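Local structure of response regulator receiver (Brucella melitensis biovar Abortus, 4G97) at residues I45-S50 against L56-C61; F60-K65 against I115-Q120. The protein probably controls the general stress response as a PhyR-type response regulator, in which phosphorylation of a receiver domain frees a sigma-factor-like domain to sequester an anti-sigma factor. All blocks are in the same frame, centred on the assembly; numbering follows the deposited sequence.

Contact 1 (I45-S50 against L56-C61)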
loop_
_atom_site.group_PDB
_atom_site.type_symbol
_atom_site.label_atom_id
_atom_site.label_comp_id
_atom_site.label_asym_id
_atom_site.label_seq_id
_atom_site.Cartn_x
_atom_site.Cartn_y
_atom_site.Cartn_z
ATOM N N ILE A 45 -25.598 0.887 11.491
ATOM C CA ILE A 45 -24.286 0.374 11.928
ATOM C C ILE A 45 -23.161 1.404 11.764
ATOM O O ILE A 45 -22.121 1.282 12.413
ATOM C CB ILE A 45 -23.917 -1.001 11.316
ATOM C CG1 ILE A 45 -23.654 -0.908 9.787
ATOM C CG2 ILE A 45 -24.952 -2.073 11.699
ATOM C CD1 ILE A 45 -22.921 -2.087 9.148
ATOM N N PHE A 46 -23.367 2.409 10.886
ATOM C CA PHE A 46 -22.376 3.450 10.657
ATOM C C PHE A 46 -22.010 4.126 11.984
ATOM O O PHE A 46 -22.905 4.624 12.662
ATOM C CB PHE A 46 -22.850 4.469 9.623
ATOM C CG PHE A 46 -21.704 5.278 9.067
ATOM C CD1 PHE A 46 -20.792 4.709 8.182
ATOM C CD2 PHE A 46 -21.515 6.600 9.452
ATOM C CE1 PHE A 46 -19.728 5.455 7.681
ATOM C CE2 PHE A 46 -20.443 7.344 8.954
ATOM C CZ PHE A 46 -19.564 6.768 8.066
ATOM N N PRO A 47 -20.727 4.079 12.428
ATOM C CA PRO A 47 -20.382 4.696 13.720
ATOM C C PRO A 47 -20.544 6.203 13.696
ATOM O O PRO A 47 -20.519 6.818 12.628
ATOM C CB PRO A 47 -18.908 4.310 13.934
ATOM C CG PRO A 47 -18.610 3.269 12.915
ATOM C CD PRO A 47 -19.532 3.517 11.771
ATOM N N GLU A 48 -20.711 6.788 14.884
ATOM C CA GLU A 48 -20.836 8.228 15.065
ATOM C C GLU A 48 -19.396 8.708 15.280
ATOM O O GLU A 48 -18.777 8.379 16.288
ATOM C CB GLU A 48 -21.751 8.533 16.272
ATOM C CG GLU A 48 -22.310 9.949 16.305
ATOM C CD GLU A 48 -23.757 10.130 15.875
ATOM O OE1 GLU A 48 -24.171 9.502 14.871
ATOM O OE2 GLU A 48 -24.459 10.955 16.507
ATOM N N ALA A 49 -18.831 9.391 14.290
ATOM C CA ALA A 49 -17.436 9.840 14.343
ATOM C C ALA A 49 -17.309 11.328 14.021
ATOM O O ALA A 49 -18.316 11.956 13.709
ATOM C CB ALA A 49 -16.606 9.013 13.363
ATOM N N SER A 50 -16.082 11.880 14.066
ATOM C CA SER A 50 -15.770 13.291 13.758
ATOM C C SER A 50 -15.981 13.661 12.289
ATOM O O SER A 50 -16.195 14.840 11.974
ATOM C CB SER A 50 -14.329 13.620 14.140
ATOM O OG SER A 50 -13.910 12.803 15.218
ATOM N N LEU A 56 -16.148 5.763 8.220
ATOM C CA LEU A 56 -16.045 4.683 7.245
ATOM C C LEU A 56 -14.898 3.732 7.622
ATOM O O LEU A 56 -15.101 2.524 7.616
ATOM C CB LEU A 56 -15.868 5.230 5.814
ATOM C CG LEU A 56 -15.757 4.215 4.659
ATOM C CD1 LEU A 56 -17.016 3.351 4.530
ATOM C CD2 LEU A 56 -15.497 4.906 3.338
ATOM N N TYR A 57 -13.709 4.281 7.953
ATOM C CA TYR A 57 -12.524 3.494 8.321
ATOM C C TYR A 57 -12.725 2.759 9.640
ATOM O O TYR A 57 -12.261 1.619 9.777
ATOM C CB TYR A 57 -11.299 4.393 8.414
ATOM C CG TYR A 57 -10.605 4.631 7.094
ATOM C CD1 TYR A 57 -11.155 5.477 6.137
ATOM C CD2 TYR A 57 -9.389 4.015 6.803
ATOM C CE1 TYR A 57 -10.499 5.727 4.931
ATOM C CE2 TYR A 57 -8.724 4.261 5.608
ATOM C CZ TYR A 57 -9.265 5.141 4.689
ATOM O OH TYR A 57 -8.597 5.403 3.523
ATOM N N ARG A 58 -13.436 3.412 10.604
ATOM C CA ARG A 58 -13.812 2.843 11.915
ATOM C C ARG A 58 -14.715 1.620 11.725
ATOM O O ARG A 58 -14.467 0.567 12.312
ATOM C CB ARG A 58 -14.509 3.912 12.793
ATOM C CG ARG A 58 -14.743 3.441 14.216
ATOM C CD ARG A 58 -15.155 4.581 15.099
ATOM N NE ARG A 58 -15.782 4.077 16.316
ATOM C CZ ARG A 58 -16.426 4.833 17.197
ATOM N NH1 ARG A 58 -16.536 6.145 17.005
ATOM N NH2 ARG A 58 -16.970 4.285 18.275
ATOM N N LEU A 59 -15.742 1.744 10.868
ATOM C CA LEU A 59 -16.629 0.633 10.532
ATOM C C LEU A 59 -15.805 -0.492 9.921
ATOM O O LEU A 59 -15.940 -1.643 10.350
ATOM C CB LEU A 59 -17.705 1.108 9.546
ATOM C CG LEU A 59 -18.683 0.070 8.996
ATOM C CD1 LEU A 59 -19.492 -0.579 10.105
ATOM C CD2 LEU A 59 -19.627 0.729 8.010
ATOM N N PHE A 60 -14.927 -0.166 8.933
ATOM C CA PHE A 60 -14.058 -1.177 8.319
ATOM C C PHE A 60 -13.226 -1.894 9.393
ATOM O O PHE A 60 -13.254 -3.120 9.446
ATOM C CB PHE A 60 -13.147 -0.558 7.237
ATOM C CG PHE A 60 -12.205 -1.565 6.618
ATOM C CD1 PHE A 60 -10.966 -1.831 7.196
ATOM C CD2 PHE A 60 -12.582 -2.297 5.492
ATOM C CE1 PHE A 60 -10.119 -2.794 6.655
ATOM C CE2 PHE A 60 -11.723 -3.240 4.937
ATOM C CZ PHE A 60 -10.503 -3.493 5.531
ATOM N N CYS A 61 -12.477 -1.140 10.222
ATOM C CA CYS A 61 -11.641 -1.714 11.287
ATOM C C CYS A 61 -12.431 -2.513 12.337
ATOM O O CYS A 61 -11.931 -3.535 12.796
ATOM C CB CYS A 61 -10.731 -0.673 11.926
ATOM S SG CYS A 61 -9.499 0.035 10.798
#
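Leu59 and Arg58 both leave the helix with CG anti to the backbone N (chi1 176° and -172°), which carries their side chains along the flank of helix 52-64 that meets Pro47. The arginine then stays extended from CG to NE, long enough to run past the proline ring. Pro47 is the centre of the loop's contribution: its CA is 6.4 Å from that of Leu59, and its CB points at the helix. The ring is shared between two neighbouring residues. Pro47 CD, for example, rests 3.8 Å from Leu59 CB, while Pro47 CB lies over one face of the Arg58 guanidinium, offset toward the rim and 3.9 Å from NE.

Around Leu59 the loop supplies a different partner for each branch. Ile45 CD1 reaches Leu59 CD1 at 3.9 Å, and Phe46 CD1 approaches Leu59 CD2 at 4.2 Å; both side chains cross the leucine at about a right angle. The Phe46 ring also extends toward the preceding turn, where its CZ comes within 3.6 Å of Leu56 N. Beyond these segments, Leu39 of helix 25-41 touches both Phe46 and Leu59, and Ile7 of helix 3-7 meets Phe46 and Leu56, so the apolar half of the contact continues into the helical bundle of the sigma-like region.

The polar half belongs to Arg58. Its NH1 is 3.2 Å from Glu48 O, and its NE forms a salt bridge with Glu117 beyond helix 109-116. Proline carbon over the cation's face and a carboxylate at NE suggest a guanidinium whose rotation is restricted and whose positive charge is probably stabilised, at the border between an apolar cluster and a partly exposed loop.

Contact 2 (F60-K65 against I115-Q120)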
loop_
_atom_site.group_PDB
_atom_site.type_symbol
_atom_site.label_atom_id
_atom_site.label_comp_id
_atom_site.label_asym_id
_atom_site.label_seq_id
_atom_site.Cartn_x
_atom_site.Cartn_y
_atom_site.Cartn_z
ATOM N N PHE A 60 -14.927 -0.166 8.933
ATOM C CA PHE A 60 -14.058 -1.177 8.319
ATOM C C PHE A 60 -13.226 -1.894 9.393
ATOM O O PHE A 60 -13.254 -3.120 9.446
ATOM C CB PHE A 60 -13.147 -0.558 7.237
ATOM C CG PHE A 60 -12.205 -1.565 6.618
ATOM C CD1 PHE A 60 -10.966 -1.831 7.196
ATOM C CD2 PHE A 60 -12.582 -2.297 5.492
ATOM C CE1 PHE A 60 -10.119 -2.794 6.655
ATOM C CE2 PHE A 60 -11.723 -3.240 4.937
ATOM C CZ PHE A 60 -10.503 -3.493 5.531
ATOM N N CYS A 61 -12.477 -1.140 10.222
ATOM C CA CYS A 61 -11.641 -1.714 11.287
ATOM C C CYS A 61 -12.431 -2.513 12.337
ATOM O O CYS A 61 -11.931 -3.535 12.796
ATOM C CB CYS A 61 -10.731 -0.673 11.926
ATOM S SG CYS A 61 -9.499 0.035 10.798
ATOM N N ASN A 62 -13.665 -2.082 12.690
ATOM C CA ASN A 62 -14.509 -2.831 13.643
ATOM C C ASN A 62 -14.974 -4.156 13.037
ATOM O O ASN A 62 -14.971 -5.170 13.734
ATOM C CB ASN A 62 -15.722 -2.016 14.115
ATOM C CG ASN A 62 -15.400 -0.849 15.001
ATOM O OD1 ASN A 62 -14.292 -0.711 15.537
ATOM N ND2 ASN A 62 -16.377 0.029 15.169
ATOM N N LEU A 63 -15.330 -4.157 11.735
ATOM C CA LEU A 63 -15.741 -5.367 11.025
ATOM C C LEU A 63 -14.553 -6.334 10.775
ATOM O O LEU A 63 -14.756 -7.547 10.663
ATOM C CB LEU A 63 -16.443 -5.012 9.700
ATOM C CG LEU A 63 -17.896 -4.490 9.795
ATOM C CD1 LEU A 63 -18.322 -3.830 8.502
ATOM C CD2 LEU A 63 -18.885 -5.612 10.117
ATOM N N TYR A 64 -13.329 -5.789 10.676
ATOM C CA TYR A 64 -12.101 -6.539 10.434
ATOM C C TYR A 64 -11.434 -6.974 11.742
ATOM O O TYR A 64 -10.502 -7.774 11.702
ATOM C CB TYR A 64 -11.140 -5.703 9.598
ATOM N N LYS A 65 -11.935 -6.448 12.891
ATOM C CA LYS A 65 -11.597 -6.674 14.316
ATOM C C LYS A 65 -10.771 -5.601 15.006
ATOM O O LYS A 65 -11.264 -4.979 15.948
ATOM C CB LYS A 65 -11.150 -8.113 14.686
ATOM C CG LYS A 65 -12.138 -9.237 14.321
ATOM C CD LYS A 65 -13.535 -9.055 14.903
ATOM C CE LYS A 65 -14.589 -9.259 13.848
ATOM N NZ LYS A 65 -15.957 -9.038 14.386
ATOM N N ILE A 115 -10.251 5.899 14.829
ATOM C CA ILE A 115 -10.506 4.795 13.887
ATOM C C ILE A 115 -10.277 3.449 14.575
ATOM O O ILE A 115 -11.102 2.538 14.422
ATOM C CB ILE A 115 -9.644 4.929 12.591
ATOM C CG1 ILE A 115 -10.185 6.063 11.699
ATOM C CG2 ILE A 115 -9.547 3.600 11.825
ATOM C CD1 ILE A 115 -9.263 6.568 10.741
ATOM N N LEU A 116 -9.161 3.322 15.324
ATOM C CA LEU A 116 -8.820 2.065 15.999
ATOM C C LEU A 116 -9.524 1.838 17.345
ATOM O O LEU A 116 -9.446 0.729 17.871
ATOM C CB LEU A 116 -7.306 1.862 16.126
ATOM C CG LEU A 116 -6.537 1.577 14.834
ATOM C CD1 LEU A 116 -5.060 1.631 15.079
ATOM C CD2 LEU A 116 -6.948 0.240 14.193
ATOM N N GLU A 117 -10.228 2.860 17.873
ATOM C CA GLU A 117 -11.000 2.791 19.133
ATOM C C GLU A 117 -10.085 2.532 20.331
ATOM O O GLU A 117 -10.307 1.599 21.104
ATOM C CB GLU A 117 -12.133 1.742 19.064
ATOM C CG GLU A 117 -13.146 1.970 17.958
ATOM C CD GLU A 117 -14.405 1.132 18.036
ATOM O OE1 GLU A 117 -14.368 0.034 18.636
ATOM O OE2 GLU A 117 -15.422 1.555 17.445
ATOM N N VAL A 118 -9.027 3.346 20.436
ATOM C CA VAL A 118 -8.012 3.308 21.489
ATOM C C VAL A 118 -7.786 4.743 21.938
ATOM O O VAL A 118 -8.079 5.671 21.171
ATOM C CB VAL A 118 -6.668 2.626 21.054
ATOM C CG1 VAL A 118 -6.866 1.149 20.722
ATOM C CG2 VAL A 118 -5.995 3.358 19.895
ATOM N N ASP A 119 -7.276 4.927 23.176
ATOM C CA ASP A 119 -6.941 6.242 23.727
ATOM C C ASP A 119 -5.665 6.711 23.044
ATOM O O ASP A 119 -4.873 5.867 22.608
ATOM C CB ASP A 119 -6.714 6.140 25.232
ATOM N N GLN A 120 -5.466 8.046 22.947
ATOM C CA GLN A 120 -4.295 8.677 22.318
ATOM C C GLN A 120 -2.961 8.142 22.853
ATOM O O GLN A 120 -2.006 8.008 22.080
ATOM C CB GLN A 120 -4.359 10.189 22.475
HETATM O O HOH W 1 -11.776 0.057 15.103
#
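Asn62 ND2 donates a hydrogen bond of 2.9 Å to Glu117 OE2, with an N-H...O angle of 146°. The acceptor lies nearly in the amide plane of Asn62, yet the donor arrives from above the carboxylate plane, 53° out of it; the two planes are turned 59° apart. Asn62 OD1 instead accepts from a water at 2.7 Å, and the same water donates to Ile115 O at 2.7 Å, joining the amide to the end of helix 109-116.

One residue earlier, Cys61 supplies the apolar part: SG packs 3.7 Å from Ile115 CG2 and, more loosely, 4.3 Å from Leu116 CD2.

In the next shell, Glu117 is placed by its backbone. Its positive phi makes it the C-prime residue of a Schellman motif, with Val118 N bonded to Ala113 O and Glu117 N to Glu114 O, and its CB points toward helix 52-64. Leu101 of helix 94-104 backs both Ile115 and Leu116.

Glu117 OE2 thus accepts the Asn62 N-H as well as the Arg58 salt bridge, a pairing that would be expected to favour the ionised carboxylate.

Overall arrangement
From the N terminus, the chain leaves helix 25-41, passes through 45-50 and turns into helix 52-64, where contact 1 closes a short local loop against 56-61. Contact 2 starts on the same helix, sharing Phe60 and Cys61, and closes a much longer excursion that includes the unmodelled residues 66-90 and helix 94-104 before 115-120 returns. The two closures therefore follow one another, overlapping at 60-61 without nesting. Their centres are about 8 Å apart, and the Arg58-Glu117 salt bridge (NE to OE2, 2.8 Å) joins them directly. Helix 52-64 is their common element, tying the preceding loop to the end of helix 109-116 within the sigma-like part of the protein.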